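PDB 6EKR: type ii site-specific deoxyribonuclease from Klebsiella pneumoniae, which probably cleaves double-stranded DNA at a specific recognition sequence, as a type IIP restriction endonuclease of the PD-(D/E)xK nuclease group. Local coordinates for residues A[229-234]-A[267-272]. The protein carries 2 engineered substitutions. Residues are numbered along the deposited sequence; the frame is centred on the assembly and turned at random.
Sequences ISETQQ and DIPERY
Asp267 N donates to Ile229 O across 2.8 Å, the one hydrogen bond between 229-234 and 267-272. The angle at its hydrogen is 153°, and the donor stands nearly on the line of the carbonyl bond. One residue further, Ser230 CA lies 3.6 Å from Asp267 O, and the angle of 158° at the hydrogen supports a CA-H...O contact. The two backbones are close enough here for Ser230 CB and Asp267 CB to meet at 3.9 Å.

Asp267 CG is anti to the backbone N (chi1 177°), beside the carbonyl carbon. Asp267 OD2 lies 3.6 Å from the Thr232 methyl CG2, the two side chains crossing at about a right angle. On the same threonine, Thr232 OG1 shares a hydrogen bond of 2.8 Å with Ser230 OG, which links side chains two residues apart where strand 232-235 opens.

Topologically, the two segments follow the C-terminal ends of neighbouring parallel strands, 222-227 and 262-265, in the five-stranded mixed sheet of this PD-(D/E)xK nuclease. The Asp267-Ile229 bond joins the two connections that follow these strands. From there 229-234 enters the two-stranded antiparallel sheet with 240-243, while 267-272 turns into a 3-10 segment.

At Glu231 the contact is apolar: Glu231 CG rests 3.9 Å from Pro269 CG, and it approaches the Tyr272 ring obliquely, 4.3 Å from Tyr272 CE2. The Tyr272 N to Pro269 O bond spans three residues at the 3-10 segment, and both side chains lie beside this methylene.

The polar ends are held from outside. Glu231 OE2 is hydrogen-bonded by Thr199 and Tyr265, Asp267 OD2 by the Tyr56 hydroxyl, and Tyr272 OH is bonded to Val246 N. Ile229 points away from 267-272 and packs on Tyr112, Val115 and Met116 of helix 101-125.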
loop_
_atom_site.group_PDB
_atom_site.type_symbol
_atom_site.label_atom_id
_atom_site.label_comp_id
_atom_site.label_asym_id
_atom_site.label_seq_id
_atom_site.Cartn_x
_atom_site.Cartn_y
_atom_site.Cartn_z
ATOM N N ILE A 229 9.119 -9.285 11.741
ATOM C CA ILE A 229 10.482 -9.465 12.207
ATOM C C ILE A 229 10.966 -8.189 12.886
ATOM O O ILE A 229 11.454 -8.225 14.013
ATOM C CB ILE A 229 11.445 -9.893 11.047
ATOM C CG1 ILE A 229 11.040 -11.257 10.463
ATOM C CG2 ILE A 229 12.918 -9.878 11.488
ATOM C CD1 ILE A 229 10.805 -12.338 11.478
ATOM N N SER A 230 10.819 -7.064 12.199
ATOM C CA SER A 230 11.240 -5.782 12.739
ATOM C C SER A 230 10.434 -4.656 12.104
ATOM O O SER A 230 9.402 -4.890 11.475
ATOM C CB SER A 230 12.737 -5.564 12.490
ATOM O OG SER A 230 12.997 -5.152 11.148
ATOM N N GLU A 231 10.905 -3.431 12.321
ATOM C CA GLU A 231 10.471 -2.270 11.571
ATOM C C GLU A 231 11.703 -1.444 11.264
ATOM O O GLU A 231 11.618 -0.238 11.074
ATOM C CB GLU A 231 9.456 -1.444 12.363
ATOM C CG GLU A 231 8.096 -2.083 12.542
ATOM C CD GLU A 231 7.404 -2.415 11.234
ATOM O OE1 GLU A 231 7.813 -1.898 10.166
ATOM O OE2 GLU A 231 6.436 -3.203 11.277
ATOM N N THR A 232 12.850 -2.110 11.219
ATOM C CA THR A 232 14.120 -1.460 10.932
ATOM C C THR A 232 14.190 -0.947 9.505
ATOM O O THR A 232 13.621 -1.530 8.581
ATOM C CB THR A 232 15.313 -2.405 11.144
ATOM O OG1 THR A 232 15.177 -3.557 10.303
ATOM C CG2 THR A 232 15.411 -2.846 12.594
ATOM N N GLN A 233 14.888 0.163 9.338
ATOM C CA GLN A 233 15.221 0.649 8.019
ATOM C C GLN A 233 16.688 1.014 7.994
ATOM O O GLN A 233 17.194 1.682 8.903
ATOM C CB GLN A 233 14.375 1.854 7.635
ATOM C CG GLN A 233 14.470 2.201 6.151
ATOM C CD GLN A 233 13.824 3.527 5.822
ATOM O OE1 GLN A 233 14.181 4.570 6.395
ATOM N NE2 GLN A 233 12.869 3.501 4.889
ATOM N N GLN A 234 17.364 0.559 6.947
ATOM C CA GLN A 234 18.769 0.836 6.767
ATOM C C GLN A 234 18.953 2.209 6.152
ATOM O O GLN A 234 18.227 2.595 5.232
ATOM C CB GLN A 234 19.402 -0.220 5.867
ATOM C CG GLN A 234 20.905 -0.293 5.994
ATOM C CD GLN A 234 21.437 -1.693 5.769
ATOM O OE1 GLN A 234 21.303 -2.254 4.677
ATOM N NE2 GLN A 234 22.052 -2.267 6.801
ATOM N N ASP A 267 12.079 -8.238 16.760
ATOM C CA ASP A 267 12.784 -7.039 17.131
ATOM C C ASP A 267 11.732 -5.950 17.231
ATOM O O ASP A 267 11.453 -5.258 16.263
ATOM C CB ASP A 267 13.835 -6.737 16.059
ATOM C CG ASP A 267 14.596 -5.448 16.303
ATOM O OD1 ASP A 267 14.402 -4.781 17.344
ATOM O OD2 ASP A 267 15.413 -5.103 15.427
ATOM N N ILE A 268 11.132 -5.828 18.413
ATOM C CA ILE A 268 10.082 -4.846 18.652
ATOM C C ILE A 268 10.677 -3.449 18.629
ATOM O O ILE A 268 11.624 -3.174 19.377
ATOM C CB ILE A 268 9.371 -5.054 19.995
ATOM C CG1 ILE A 268 8.719 -6.433 20.055
ATOM C CG2 ILE A 268 8.303 -4.001 20.171
ATOM C CD1 ILE A 268 8.514 -6.966 21.461
ATOM N N PRO A 269 10.135 -2.562 17.764
ATOM C CA PRO A 269 10.629 -1.189 17.798
ATOM C C PRO A 269 10.286 -0.562 19.132
ATOM O O PRO A 269 9.170 -0.724 19.638
ATOM C CB PRO A 269 9.875 -0.494 16.659
ATOM C CG PRO A 269 8.717 -1.367 16.350
ATOM C CD PRO A 269 9.074 -2.761 16.754
ATOM N N GLU A 270 11.269 0.120 19.699
ATOM C CA GLU A 270 11.154 0.784 20.987
ATOM C C GLU A 270 9.913 1.671 21.106
ATOM O O GLU A 270 9.280 1.687 22.165
ATOM C CB GLU A 270 12.419 1.587 21.235
ATOM C CG GLU A 270 12.378 2.525 22.414
ATOM C CD GLU A 270 13.607 3.399 22.445
ATOM O OE1 GLU A 270 14.558 3.057 23.188
ATOM O OE2 GLU A 270 13.629 4.404 21.696
ATOM N N ARG A 271 9.554 2.380 20.031
ATOM C CA ARG A 271 8.357 3.226 20.033
ATOM C C ARG A 271 7.074 2.447 20.310
ATOM O O ARG A 271 6.184 2.946 20.988
ATOM C CB ARG A 271 8.225 4.002 18.718
ATOM C CG ARG A 271 7.006 4.944 18.620
ATOM C CD ARG A 271 6.992 6.002 19.722
ATOM N NE ARG A 271 5.743 6.763 19.773
ATOM C CZ ARG A 271 4.658 6.402 20.460
ATOM N NH1 ARG A 271 4.641 5.276 21.156
ATOM N NH2 ARG A 271 3.574 7.165 20.442
ATOM N N TYR A 272 6.981 1.224 19.794
ATOM C CA TYR A 272 5.774 0.424 19.965
ATOM C C TYR A 272 5.649 -0.209 21.364
ATOM O O TYR A 272 4.672 -0.911 21.640
ATOM C CB TYR A 272 5.635 -0.640 18.859
ATOM C CG TYR A 272 5.275 -0.112 17.476
ATOM C CD1 TYR A 272 4.876 1.208 17.284
ATOM C CD2 TYR A 272 5.317 -0.943 16.359
ATOM C CE1 TYR A 272 4.538 1.690 16.017
ATOM C CE2 TYR A 272 4.992 -0.464 15.082
ATOM C CZ TYR A 272 4.600 0.853 14.920
ATOM O OH TYR A 272 4.258 1.341 13.678
#